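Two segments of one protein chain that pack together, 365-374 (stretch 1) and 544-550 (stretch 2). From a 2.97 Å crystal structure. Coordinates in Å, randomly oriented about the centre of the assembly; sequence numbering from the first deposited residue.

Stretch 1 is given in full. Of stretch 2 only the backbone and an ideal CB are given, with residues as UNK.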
# COMPACT_ATOMS: atom_id res chain seq x y z
N ILE B 365 26.55 27.11 9.62
CA ILE B 365 26.23 28.20 8.71
C ILE B 365 25.28 29.19 9.38
O ILE B 365 25.36 30.40 9.16
CB ILE B 365 25.65 27.65 7.40
CG1 ILE B 365 26.67 26.75 6.70
CG2 ILE B 365 25.23 28.78 6.47
CD1 ILE B 365 26.10 25.96 5.53
N LEU B 366 24.36 28.69 10.21
CA LEU B 366 23.41 29.58 10.88
C LEU B 366 24.09 30.46 11.92
O LEU B 366 23.60 31.55 12.22
CB LEU B 366 22.28 28.77 11.51
CG LEU B 366 21.33 28.09 10.54
CD1 LEU B 366 20.37 27.19 11.29
CD2 LEU B 366 20.57 29.13 9.72
N ILE B 367 25.21 30.00 12.49
CA ILE B 367 25.83 30.69 13.61
C ILE B 367 26.97 31.58 13.11
O ILE B 367 27.24 32.64 13.69
CB ILE B 367 26.32 29.68 14.67
CG1 ILE B 367 25.13 28.93 15.27
CG2 ILE B 367 27.11 30.38 15.77
CD1 ILE B 367 25.51 27.79 16.17
N ASP B 368 27.65 31.16 12.04
CA ASP B 368 28.70 32.00 11.47
C ASP B 368 28.15 33.32 10.95
O ASP B 368 28.77 34.37 11.12
CB ASP B 368 29.41 31.24 10.35
CG ASP B 368 30.36 30.17 10.86
OD1 ASP B 368 30.19 29.72 12.02
OD2 ASP B 368 31.26 29.75 10.11
N ASN B 369 26.96 33.28 10.36
CA ASN B 369 26.32 34.46 9.79
C ASN B 369 25.27 35.07 10.71
O ASN B 369 24.58 36.01 10.31
CB ASN B 369 25.73 34.13 8.42
CG ASN B 369 26.62 33.22 7.60
OD1 ASN B 369 26.96 32.12 8.01
ND2 ASN B 369 27.03 33.70 6.43
N LYS B 370 25.13 34.54 11.93
CA LYS B 370 24.16 35.05 12.90
C LYS B 370 22.74 35.05 12.32
O LYS B 370 21.97 35.98 12.53
CB LYS B 370 24.54 36.44 13.40
CG LYS B 370 26.05 36.68 13.53
CD LYS B 370 26.41 37.21 14.91
CE LYS B 370 27.88 37.63 14.97
NZ LYS B 370 28.51 37.66 13.63
N TRP B 371 22.41 34.00 11.57
CA TRP B 371 21.07 33.84 11.03
C TRP B 371 20.16 33.12 12.01
O TRP B 371 19.42 32.20 11.66
CB TRP B 371 21.14 33.08 9.71
CG TRP B 371 21.73 33.84 8.56
CD1 TRP B 371 21.98 35.18 8.51
CD2 TRP B 371 22.14 33.30 7.30
NE1 TRP B 371 22.53 35.51 7.29
CE2 TRP B 371 22.63 34.38 6.53
CE3 TRP B 371 22.14 32.02 6.74
CZ2 TRP B 371 23.12 34.20 5.24
CZ3 TRP B 371 22.62 31.85 5.46
CH2 TRP B 371 23.11 32.93 4.72
N TYR B 372 20.21 33.53 13.28
CA TYR B 372 19.40 32.93 14.33
C TYR B 372 18.66 34.01 15.09
O TYR B 372 19.14 35.14 15.24
CB TYR B 372 20.27 32.10 15.30
CG TYR B 372 21.33 32.89 16.04
CD1 TYR B 372 22.57 33.13 15.47
CD2 TYR B 372 21.09 33.37 17.32
CE1 TYR B 372 23.54 33.84 16.15
CE2 TYR B 372 22.05 34.09 18.01
CZ TYR B 372 23.28 34.32 17.42
OH TYR B 372 24.24 35.03 18.10
N ASP B 373 17.47 33.67 15.57
CA ASP B 373 16.69 34.57 16.42
C ASP B 373 17.32 34.56 17.80
O ASP B 373 17.06 33.66 18.60
CB ASP B 373 15.22 34.14 16.47
CG ASP B 373 14.39 34.98 17.44
OD1 ASP B 373 14.77 35.14 18.62
OD2 ASP B 373 13.34 35.50 17.02
N ALA B 374 18.17 35.55 18.08
CA ALA B 374 18.86 35.60 19.37
C ALA B 374 17.87 35.59 20.52
O ALA B 374 18.10 34.96 21.56
CB ALA B 374 19.76 36.83 19.44
N UNK B 544 18.71 21.39 16.18
CA UNK B 544 19.68 22.49 16.15
C UNK B 544 19.28 23.61 15.19
O UNK B 544 19.25 24.77 15.62
CB UNK B 544 21.06 21.95 15.76
N UNK B 545 18.99 23.35 13.91
CA UNK B 545 18.60 24.47 13.03
C UNK B 545 17.26 25.08 13.39
O UNK B 545 17.01 26.24 13.06
CB UNK B 545 18.55 24.00 11.57
N UNK B 546 16.38 24.33 14.07
CA UNK B 546 15.05 24.82 14.40
C UNK B 546 15.00 25.49 15.77
O UNK B 546 14.10 26.31 16.01
CB UNK B 546 14.04 23.67 14.35
N UNK B 547 15.95 25.19 16.67
CA UNK B 547 16.03 25.91 17.93
C UNK B 547 16.50 27.34 17.71
O UNK B 547 16.05 28.26 18.39
CB UNK B 547 16.97 25.19 18.90
N UNK B 548 17.42 27.53 16.76
CA UNK B 548 18.02 28.83 16.53
C UNK B 548 17.12 29.77 15.74
O UNK B 548 17.21 30.99 15.89
CB UNK B 548 19.35 28.66 15.80
N UNK B 549 16.24 29.22 14.90
CA UNK B 549 15.41 30.02 14.02
C UNK B 549 14.04 30.34 14.60
O UNK B 549 13.25 31.03 13.95
CB UNK B 549 15.24 29.30 12.68
N UNK B 550 13.74 29.86 15.80
CA UNK B 550 12.46 30.13 16.43
C UNK B 550 11.27 29.45 15.78
O UNK B 550 10.23 30.08 15.56
CB UNK B 550 12.22 31.64 16.45

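Position 544 begins a helical run (phi/psi -57/-52), and nothing of stretch 1 lies within 5.5 Å of its ideal CB. Its CA-to-CB bond points sideways, so stretch 1 sets no preference. The residue is Leu-544 (m, t), which makes no contact here.

At 545 the bond again points sideways, yet the ideal CB lies 3.7 Å from CD1 of Leu-366, a leucine whose own CA-to-CB bond points toward this helix. A methyl-bearing partner so near calls for a compact apolar group; alanine, valine or proline would all answer, and phi of -69° is compatible with a proline ring. The deposited Pro-545 has its CB 3.8 Å from Leu-366 CD1, while its CA comes to 3.7 Å from the same CD1, so the methyl packs against backbone as well as side chain.

Positions 546 and 547 are helical and have no neighbour in stretch 1 within 5.5 Å of their ideal CB atoms; the bond at 546 points away. Many side chains would fit as far as this contact is concerned. They are Val-546 and Met-547.

Position 548 is the best defined. Its CA-to-CB bond points sideways to stretch 1, so the contact rests on the nearness of the CB and on the side chain that follows it. The ideal CB is 3.6 Å from Tyr-372 CB and 4.8 Å from Leu-366 CD1, and the side chain of Ile-367 lies further along. This apolar setting suits leucine, isoleucine or methionine. The carbonyl is engaged whatever the side chain: Asp-373 N donates a hydrogen bond to O of 548 at 2.7 Å, with an N-H...O angle of 141°. The residue is Leu-548, which has the largest covered area in either stretch. Its m, t rotamer brings CD1 to 3.8 Å from Ile-367 CG1, and its CB sits 3.6 Å from Tyr-372 CB.

At 549 the CA-to-CB bond points away, and the nearest atom of stretch 1 to the ideal CB is Trp-371 O, 5.2 Å away. Small or branched side chains are plausible, polar ones included. Thr-549, with chi1 at 52° (p), has CG2 4.1 Å from Trp-371 O and 4.4 Å from Leu-366 CD1. Its OG1 lies 2.8 Å from Pro-545 O, one turn earlier.

Position 550 is the first residue to leave helical angles, at phi/psi 69/45. Positive phi by itself favours glycine, although asparagine can adopt it; a carboxylate would sit beside that of Asp-373. An ideal CB would point toward stretch 1 and stand 3.9 Å from Asp-373 CB, close but without a severe overlap, so the backbone angles give the stronger argument. The residue is Gly-550.

Stretch 2 544-550: LPVMLTG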
# COMPACT_ATOMS: atom_id res chain seq x y z
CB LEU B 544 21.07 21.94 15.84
CG LEU B 544 21.77 21.17 16.96
CD1 LEU B 544 23.03 20.52 16.44
CD2 LEU B 544 22.08 22.09 18.13
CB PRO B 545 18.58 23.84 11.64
CG PRO B 545 18.29 22.41 11.89
CD PRO B 545 18.97 22.07 13.18
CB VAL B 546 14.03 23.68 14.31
CG1 VAL B 546 14.05 22.82 15.56
CG2 VAL B 546 12.64 24.21 14.06
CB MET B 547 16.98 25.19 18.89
CG MET B 547 16.44 23.90 19.48
SD MET B 547 17.54 23.27 20.77
CE MET B 547 18.88 22.62 19.79
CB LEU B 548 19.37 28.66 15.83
CG LEU B 548 20.37 27.83 16.63
CD1 LEU B 548 21.62 27.54 15.82
CD2 LEU B 548 20.73 28.55 17.93
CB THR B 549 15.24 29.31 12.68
OG1 THR B 549 14.77 27.97 12.91
CG2 THR B 549 16.55 29.27 11.92
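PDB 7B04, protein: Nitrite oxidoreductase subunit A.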